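PDB 3FJV: DUF3501 family protein from Burkholderia pseudomallei K96243, which is of unknown function but forms a two-chain assembly, each chain pairing one antiparallel beta-sheet with several helices. Local coordinates for residues D83-I93 and S142-L151; L108-V119 and A163-Y174. One frame throughout, in Å; residues are numbered along the deposited sequence.

From the N terminus, the chain runs through several helices and the hairpin strands 34-37 and 41-45 before strand 86-93 forms the earlier half of contact 1. Helix 98-107 then leads into residues 108-119, the earlier half of contact 2. Residues 142-151 return to close contact 1 before residues 163-174 close contact 2, so the two closures cross rather than nest. Both belong to one antiparallel sheet: strands 86-93 and 144-150 lie next to each other, strand 125-129 follows, and then come the neighbours 115-119 and 165-169. The contact centres are about 12 Å apart. Phe149 of contact 1 bridges the gap, packing on Val115 and Leu117 of contact 2, while His145 and Leu147 meet Glu112.

Contact 1: D83-I93 and S142-L151; sequences DGSNLKATLQI and SAVHFLRFEL
Leu87 and Phe149, Ala89 and Leu147, and Leu91 and His145 are the hydrogen-bonded pairs of two neighbouring antiparallel strands, 86-93 and 144-150, in the middle of the sheet. Each pair exchanges two backbone bonds; the one from Leu147 N to Ala89 O, 2.7 Å long, is almost straight at 176°. Single bonds extend the pairing at both ends, Leu151 N to Ser85 O and Ile93 N to Ala143 O.

Apolar contacts gather on the face of Leu87, Ala89, Leu91, Leu147 and Phe149. Leu147 CD1 reaches Leu91 CB at 4.0 Å, and the small Ala89 leaves room for the Phe149 ring, whose edge its CB meets. Leucine suits this face because it is buried against other apolar side chains: Leu91 on Leu41 and Leu43, Leu147 on Leu43, Leu87 on Leu117. His145, the polar member, bonds Asp130 through ND1.

On the face of Lys88, Thr90, Val144 and Arg148, chi1 of -62° sets Thr90 OG1 opposite the carbonyl carbon and CG2 opposite the backbone N, which sends the methyl to Val144, CG2 to CG1 3.6 Å; OG1 is hydrogen-bonded to Glu46 OE2. Phe146 lies alongside Thr90, its ring in a cation-pi contact with Arg102 of the second subunit. The aliphatic parts of Lys88 and Arg148 run side by side, CE to CD 4.0 Å, while Lys88 NZ goes to Val81 O and Pro79 O.

Arg148, Glu150 and Asn86 form a polar cluster beside the Asx turn of Asp83, whose OD1 accepts from Ser85 N. Arg148 NE makes a salt bridge to Glu131. Asn86 and Glu150 each have two conformers, so what follows holds for one and is less certain. Arg148 NH1 forms a second salt bridge, to Glu150 OE1 at 2.7 Å, from above the carboxylate plane; Asn86 ND2 donates to that same OE1 on its syn side.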
# COMPACT_ATOMS: atom_id res chain seq x y z
N ASP A 83 -16.95 14.53 11.33
CA ASP A 83 -18.34 14.33 11.66
C ASP A 83 -18.88 15.30 12.67
O ASP A 83 -20.04 15.15 13.07
CB ASP A 83 -18.57 12.91 12.16
CG ASP A 83 -17.74 12.57 13.32
OD1 ASP A 83 -17.21 13.51 13.99
OD2 ASP A 83 -17.59 11.35 13.56
N GLY A 84 -18.07 16.26 13.11
CA GLY A 84 -18.51 17.16 14.17
C GLY A 84 -17.57 17.19 15.39
O GLY A 84 -17.34 18.22 15.95
N SER A 85 -17.04 16.03 15.76
CA SER A 85 -16.21 15.89 16.93
C SER A 85 -14.86 15.26 16.66
O SER A 85 -14.12 14.97 17.59
CB SER A 85 -16.96 15.09 17.99
OG SER A 85 -17.89 15.92 18.68
N ASN A 86 -14.54 15.08 15.39
CA ASN A 86 -13.27 14.52 15.05
C ASN A 86 -12.65 15.11 13.80
O ASN A 86 -13.32 15.49 12.81
CB ASN A 86 -13.41 13.04 14.87
CG ASN A 86 -14.52 12.70 13.96
OD1 ASN A 86 -14.87 13.49 13.07
ND2 ASN A 86 -15.13 11.55 14.18
N LEU A 87 -11.35 15.23 13.88
CA LEU A 87 -10.58 15.60 12.71
C LEU A 87 -10.16 14.28 12.03
O LEU A 87 -9.85 13.26 12.72
CB LEU A 87 -9.38 16.39 13.16
CG LEU A 87 -9.65 17.69 13.93
CD1 LEU A 87 -8.33 18.36 14.41
CD2 LEU A 87 -10.45 18.64 13.06
N LYS A 88 -10.17 14.28 10.71
CA LYS A 88 -9.78 13.14 9.89
C LYS A 88 -8.56 13.53 9.05
O LYS A 88 -8.52 14.63 8.53
CB LYS A 88 -10.94 12.67 8.98
CG LYS A 88 -12.28 12.34 9.65
CD LYS A 88 -12.22 11.19 10.54
CE LYS A 88 -13.64 10.77 11.05
NZ LYS A 88 -14.51 10.23 9.99
N ALA A 89 -7.59 12.61 8.91
CA ALA A 89 -6.34 12.86 8.17
C ALA A 89 -5.84 11.59 7.44
O ALA A 89 -6.09 10.45 7.86
CB ALA A 89 -5.23 13.47 9.08
N THR A 90 -5.28 11.80 6.27
CA THR A 90 -4.54 10.79 5.56
C THR A 90 -3.07 10.99 5.94
O THR A 90 -2.51 12.09 5.80
CB THR A 90 -4.73 10.93 4.01
OG1 THR A 90 -6.12 10.73 3.69
CG2 THR A 90 -3.87 9.88 3.29
N LEU A 91 -2.47 9.92 6.46
CA LEU A 91 -1.06 9.87 6.81
C LEU A 91 -0.33 9.14 5.68
O LEU A 91 -0.71 8.03 5.29
CB LEU A 91 -0.82 9.13 8.12
CG LEU A 91 0.63 8.89 8.61
CD1 LEU A 91 1.36 10.13 9.09
CD2 LEU A 91 0.66 7.88 9.78
N GLN A 92 0.75 9.76 5.21
CA GLN A 92 1.60 9.13 4.20
C GLN A 92 3.00 9.05 4.72
O GLN A 92 3.50 9.99 5.32
CB GLN A 92 1.55 9.88 2.87
CG GLN A 92 0.17 9.77 2.19
CD GLN A 92 0.21 10.08 0.71
OE1 GLN A 92 0.88 9.36 -0.06
NE2 GLN A 92 -0.52 11.12 0.29
N ILE A 93 3.62 7.89 4.52
CA ILE A 93 5.01 7.62 4.91
C ILE A 93 5.75 7.59 3.59
O ILE A 93 5.39 6.80 2.71
CB ILE A 93 5.09 6.24 5.61
CG1 ILE A 93 4.21 6.23 6.86
CG2 ILE A 93 6.55 5.90 6.03
CD1 ILE A 93 3.87 4.80 7.33
N SER A 142 1.39 -0.30 5.23
CA SER A 142 0.91 0.51 4.12
C SER A 142 1.66 1.82 4.31
O SER A 142 1.95 2.24 5.42
CB SER A 142 -0.63 0.66 4.19
OG SER A 142 -1.18 1.41 3.09
N ALA A 143 2.06 2.44 3.21
CA ALA A 143 2.61 3.78 3.28
C ALA A 143 1.47 4.78 3.51
O ALA A 143 1.74 5.98 3.61
CB ALA A 143 3.37 4.11 1.97
N VAL A 144 0.21 4.32 3.50
CA VAL A 144 -0.96 5.24 3.62
C VAL A 144 -1.94 4.75 4.69
O VAL A 144 -2.38 3.62 4.64
CB VAL A 144 -1.69 5.47 2.30
CG1 VAL A 144 -2.84 6.49 2.45
CG2 VAL A 144 -0.71 5.99 1.23
N HIS A 145 -2.32 5.62 5.63
CA HIS A 145 -3.26 5.26 6.68
C HIS A 145 -4.33 6.35 6.80
O HIS A 145 -4.07 7.50 6.47
CB HIS A 145 -2.51 5.16 8.00
CG HIS A 145 -1.51 4.05 8.02
ND1 HIS A 145 -1.84 2.76 8.42
CD2 HIS A 145 -0.19 4.02 7.70
CE1 HIS A 145 -0.76 1.99 8.32
NE2 HIS A 145 0.26 2.73 7.91
N PHE A 146 -5.52 5.97 7.21
CA PHE A 146 -6.63 6.91 7.45
C PHE A 146 -6.77 7.08 8.96
O PHE A 146 -6.96 6.08 9.69
CB PHE A 146 -7.90 6.34 6.84
CG PHE A 146 -7.95 6.34 5.31
CD1 PHE A 146 -7.01 7.00 4.53
CD2 PHE A 146 -9.02 5.69 4.66
CE1 PHE A 146 -7.09 7.00 3.15
CE2 PHE A 146 -9.10 5.69 3.27
CZ PHE A 146 -8.11 6.37 2.51
N LEU A 147 -6.58 8.30 9.46
CA LEU A 147 -6.60 8.54 10.89
C LEU A 147 -7.85 9.36 11.32
O LEU A 147 -8.36 10.24 10.56
CB LEU A 147 -5.34 9.27 11.32
CG LEU A 147 -3.97 8.74 10.92
CD1 LEU A 147 -2.84 9.62 11.56
CD2 LEU A 147 -3.80 7.29 11.22
N ARG A 148 -8.30 9.12 12.56
CA ARG A 148 -9.38 9.86 13.19
C ARG A 148 -8.86 10.39 14.54
O ARG A 148 -8.31 9.64 15.30
CB ARG A 148 -10.56 8.91 13.42
CG ARG A 148 -11.66 9.39 14.33
CD ARG A 148 -12.91 8.49 14.24
NE ARG A 148 -12.85 7.22 14.97
CZ ARG A 148 -13.10 7.09 16.27
NH1 ARG A 148 -13.36 8.16 17.02
NH2 ARG A 148 -13.04 5.88 16.85
N PHE A 149 -9.03 11.68 14.82
CA PHE A 149 -8.67 12.24 16.11
C PHE A 149 -9.96 12.74 16.77
O PHE A 149 -10.57 13.68 16.26
CB PHE A 149 -7.72 13.43 15.91
CG PHE A 149 -6.37 13.07 15.35
CD1 PHE A 149 -5.32 12.69 16.18
CD2 PHE A 149 -6.12 13.22 13.97
CE1 PHE A 149 -4.07 12.39 15.64
CE2 PHE A 149 -4.88 12.96 13.45
CZ PHE A 149 -3.86 12.53 14.29
N GLU A 150 -10.35 12.18 17.91
CA GLU A 150 -11.61 12.55 18.53
C GLU A 150 -11.36 13.63 19.61
O GLU A 150 -10.51 13.48 20.49
CB GLU A 150 -12.34 11.31 19.06
CG GLU A 150 -13.87 11.46 19.12
CD GLU A 150 -14.57 11.38 17.77
OE1 GLU A 150 -14.08 10.71 16.82
OE2 GLU A 150 -15.66 11.99 17.66
N LEU A 151 -12.06 14.77 19.47
CA LEU A 151 -11.87 15.90 20.38
C LEU A 151 -13.08 16.15 21.25
O LEU A 151 -14.22 16.20 20.76
CB LEU A 151 -11.53 17.18 19.61
CG LEU A 151 -10.13 17.48 19.06
CD1 LEU A 151 -9.49 16.37 18.24
CD2 LEU A 151 -10.22 18.79 18.22

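Contact 2: L108-V119 and A163-Y174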
# COMPACT_ATOMS: atom_id res chain seq x y z
N LEU A 108 8.72 0.76 11.20
CA LEU A 108 7.68 1.70 11.64
C LEU A 108 6.32 1.07 11.86
O LEU A 108 5.33 1.77 12.05
CB LEU A 108 7.57 2.83 10.63
CG LEU A 108 8.81 3.72 10.51
CD1 LEU A 108 8.53 4.85 9.57
CD2 LEU A 108 9.28 4.26 11.83
N VAL A 109 6.26 -0.26 11.90
CA VAL A 109 4.97 -0.92 12.17
C VAL A 109 4.27 -0.29 13.38
O VAL A 109 4.86 -0.01 14.42
CB VAL A 109 5.16 -2.44 12.40
CG1 VAL A 109 6.09 -2.66 13.56
CG2 VAL A 109 3.81 -3.11 12.62
N GLY A 110 2.99 0.00 13.21
CA GLY A 110 2.19 0.56 14.30
C GLY A 110 2.36 2.07 14.48
O GLY A 110 1.75 2.64 15.36
N ILE A 111 3.13 2.72 13.63
CA ILE A 111 3.30 4.19 13.75
C ILE A 111 2.00 4.98 13.64
O ILE A 111 1.82 6.01 14.28
CB ILE A 111 4.35 4.74 12.74
CG1 ILE A 111 4.78 6.14 13.17
CG2 ILE A 111 3.84 4.71 11.28
CD1 ILE A 111 6.04 6.65 12.44
N GLU A 112 1.07 4.49 12.83
CA GLU A 112 -0.23 5.15 12.67
C GLU A 112 -1.04 5.29 13.97
O GLU A 112 -1.94 6.11 14.04
CB GLU A 112 -1.06 4.46 11.60
CG GLU A 112 -1.58 3.05 11.94
CD GLU A 112 -0.52 1.94 11.74
OE1 GLU A 112 0.65 2.26 11.53
OE2 GLU A 112 -0.87 0.76 11.78
N ASP A 113 -0.71 4.47 14.97
CA ASP A 113 -1.34 4.50 16.29
C ASP A 113 -0.62 5.45 17.27
O ASP A 113 -1.13 5.66 18.35
CB ASP A 113 -1.25 3.11 16.98
CG ASP A 113 -1.81 2.01 16.15
OD1 ASP A 113 -2.81 2.23 15.47
OD2 ASP A 113 -1.28 0.87 16.26
N ARG A 114 0.55 5.97 16.90
CA ARG A 114 1.44 6.70 17.83
C ARG A 114 1.56 8.19 17.51
O ARG A 114 2.26 8.90 18.18
CB ARG A 114 2.82 6.07 17.85
CG ARG A 114 2.88 4.59 18.11
CD ARG A 114 2.02 4.15 19.26
NE ARG A 114 2.25 4.91 20.50
CZ ARG A 114 1.61 4.68 21.64
NH1 ARG A 114 0.74 3.70 21.71
NH2 ARG A 114 1.86 5.42 22.72
N VAL A 115 0.79 8.64 16.52
CA VAL A 115 0.68 10.05 16.16
C VAL A 115 -0.38 10.66 17.04
O VAL A 115 -1.47 10.18 17.12
CB VAL A 115 0.30 10.26 14.67
CG1 VAL A 115 -0.11 11.74 14.40
CG2 VAL A 115 1.46 9.80 13.76
N PHE A 116 -0.05 11.78 17.69
CA PHE A 116 -0.99 12.45 18.59
C PHE A 116 -1.06 13.94 18.39
O PHE A 116 -0.07 14.58 17.99
CB PHE A 116 -0.64 12.17 20.05
CG PHE A 116 0.69 12.73 20.48
CD1 PHE A 116 1.84 12.02 20.26
CD2 PHE A 116 0.78 13.97 21.11
CE1 PHE A 116 3.07 12.50 20.66
CE2 PHE A 116 2.02 14.47 21.49
CZ PHE A 116 3.17 13.72 21.26
N LEU A 117 -2.23 14.51 18.70
CA LEU A 117 -2.45 15.96 18.71
C LEU A 117 -2.57 16.43 20.15
O LEU A 117 -3.06 15.69 21.01
CB LEU A 117 -3.83 16.30 18.05
CG LEU A 117 -4.06 16.34 16.57
CD1 LEU A 117 -5.54 16.50 16.24
CD2 LEU A 117 -3.29 17.50 16.00
N ARG A 118 -2.23 17.69 20.43
CA ARG A 118 -2.55 18.28 21.73
C ARG A 118 -3.04 19.71 21.55
O ARG A 118 -2.32 20.56 21.02
CB ARG A 118 -1.33 18.26 22.65
CG ARG A 118 -1.68 18.65 24.09
CD ARG A 118 -0.47 19.03 24.92
NE ARG A 118 0.16 17.90 25.58
CZ ARG A 118 0.04 17.62 26.88
NH1 ARG A 118 -0.72 18.39 27.66
NH2 ARG A 118 0.67 16.57 27.39
N VAL A 119 -4.29 19.97 21.97
CA VAL A 119 -4.86 21.33 21.92
C VAL A 119 -4.46 22.03 23.19
O VAL A 119 -4.82 21.60 24.28
CB VAL A 119 -6.41 21.34 21.87
CG1 VAL A 119 -6.92 22.78 21.86
CG2 VAL A 119 -6.92 20.58 20.69
N ALA A 163 -6.46 28.56 20.21
CA ALA A 163 -5.37 28.06 21.05
C ALA A 163 -4.35 27.37 20.16
O ALA A 163 -4.67 27.01 19.04
CB ALA A 163 -5.87 27.08 22.13
N PRO A 164 -3.14 27.16 20.66
CA PRO A 164 -2.10 26.40 19.90
C PRO A 164 -2.50 24.97 19.73
O PRO A 164 -3.11 24.42 20.66
CB PRO A 164 -0.87 26.48 20.78
CG PRO A 164 -1.12 27.51 21.78
CD PRO A 164 -2.58 27.82 21.85
N LEU A 165 -2.23 24.39 18.56
CA LEU A 165 -2.39 22.97 18.33
C LEU A 165 -1.04 22.37 17.95
O LEU A 165 -0.35 22.86 17.06
CB LEU A 165 -3.39 22.75 17.20
CG LEU A 165 -3.70 21.33 16.80
CD1 LEU A 165 -4.28 20.52 17.95
CD2 LEU A 165 -4.65 21.39 15.59
N SER A 166 -0.64 21.32 18.66
CA SER A 166 0.66 20.68 18.47
C SER A 166 0.44 19.23 18.03
O SER A 166 -0.60 18.61 18.38
CB SER A 166 1.46 20.76 19.81
OG SER A 166 1.71 22.11 20.11
N ILE A 167 1.40 18.71 17.25
CA ILE A 167 1.38 17.33 16.78
C ILE A 167 2.72 16.67 17.09
O ILE A 167 3.80 17.29 16.97
CB ILE A 167 1.05 17.24 15.28
CG1 ILE A 167 0.81 15.81 14.83
CG2 ILE A 167 2.15 17.85 14.43
CD1 ILE A 167 0.30 15.76 13.42
N GLY A 168 2.66 15.43 17.54
CA GLY A 168 3.87 14.65 17.87
C GLY A 168 3.76 13.19 17.45
O GLY A 168 2.74 12.75 16.93
N CYS A 169 4.83 12.44 17.68
CA CYS A 169 4.81 10.99 17.52
C CYS A 169 5.73 10.37 18.59
O CYS A 169 6.87 10.82 18.75
CB CYS A 169 5.36 10.63 16.14
SG CYS A 169 5.25 8.85 15.75
N ASP A 170 5.27 9.32 19.25
CA ASP A 170 6.06 8.65 20.28
C ASP A 170 6.42 7.22 19.93
O ASP A 170 6.83 6.47 20.82
CB ASP A 170 5.37 8.74 21.66
CG ASP A 170 4.08 7.93 21.75
OD1 ASP A 170 3.69 7.23 20.79
OD2 ASP A 170 3.46 7.99 22.83
N HIS A 171 6.29 6.85 18.66
CA HIS A 171 6.85 5.63 18.16
C HIS A 171 8.38 5.58 18.45
O HIS A 171 9.11 6.55 18.19
CB HIS A 171 6.57 5.43 16.67
CG HIS A 171 6.86 4.05 16.16
ND1 HIS A 171 8.15 3.59 15.94
CD2 HIS A 171 6.03 3.02 15.84
CE1 HIS A 171 8.10 2.34 15.50
NE2 HIS A 171 6.82 1.97 15.43
N PRO A 172 8.88 4.45 18.97
CA PRO A 172 10.29 4.35 19.33
C PRO A 172 11.25 4.52 18.20
O PRO A 172 12.34 5.00 18.43
CB PRO A 172 10.41 2.93 19.90
CG PRO A 172 9.08 2.70 20.48
CD PRO A 172 8.16 3.25 19.40
N HIS A 173 10.87 4.14 16.99
CA HIS A 173 11.73 4.43 15.81
C HIS A 173 11.39 5.72 15.05
O HIS A 173 11.96 5.94 14.00
CB HIS A 173 11.75 3.24 14.85
CG HIS A 173 12.31 2.00 15.47
ND1 HIS A 173 13.66 1.78 15.59
CD2 HIS A 173 11.70 0.96 16.09
CE1 HIS A 173 13.87 0.64 16.22
NE2 HIS A 173 12.70 0.12 16.54
N TYR A 174 10.49 6.54 15.59
CA TYR A 174 10.16 7.84 14.98
C TYR A 174 9.70 8.85 16.04
O TYR A 174 8.58 9.39 15.97
CB TYR A 174 9.12 7.67 13.86
CG TYR A 174 9.19 8.75 12.80
CD1 TYR A 174 10.04 8.64 11.72
CD2 TYR A 174 8.36 9.89 12.87
CE1 TYR A 174 10.12 9.67 10.74
CE2 TYR A 174 8.43 10.90 11.89
CZ TYR A 174 9.28 10.77 10.83
OH TYR A 174 9.33 11.75 9.87
O HOH W 1 -0.53 22.61 21.85
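With chi1 of 65°, Phe116 CG sits between its own backbone N and carbonyl carbon, and this swings the ring across the strand over Gly168. Arg114 is folded at chi2 and chi3, which turns its guanidinium edge to Asp170. The grip is a side-on salt bridge: Arg114 NE meets Asp170 OD1 at 2.7 Å and NH2 meets OD2 at 3.0 Å, both oxygens on their syn sides, with guanidinium and carboxylate planes 15° apart. Asp170 OD2 also bonds Tyr126 OH, which helps to fix the carboxylate. The His171 ring reaches Val109 O, to which NE2 donates at 3.0 Å from above the carbonyl plane; ND1 accepts from His173 N, so both ring nitrogens are used.

Phe116 and Gly168 belong to an antiparallel strand pair, 115-119 with 165-169, set in the sheet between strands 125-129 and 176-180; the Arg114 and His171 contacts lie just past one end of it. Phe116 with Gly168 and Arg118 with Ser166 are its hydrogen-bonded pairs. Glycine suits its place opposite Phe116: with no side chain, its CA can lie 3.9 Å from the ring centroid in a CH-pi contact over the face.

The other face of the pair carries Val115, Leu117, Val119, Leu165 and Cys169. Leu117 CD2 touches Leu165 CD1 at 3.7 Å, and Val119 packs on that same methyl. Beyond the strands, Ile111 CD1 lies 3.5 Å from Tyr174 CB, while Tyr174 OH bonds Ile37 O and His40 N. Near the opposite end a water links Arg118 O, at 2.8 Å, to Ser166 OG, at 2.9 Å.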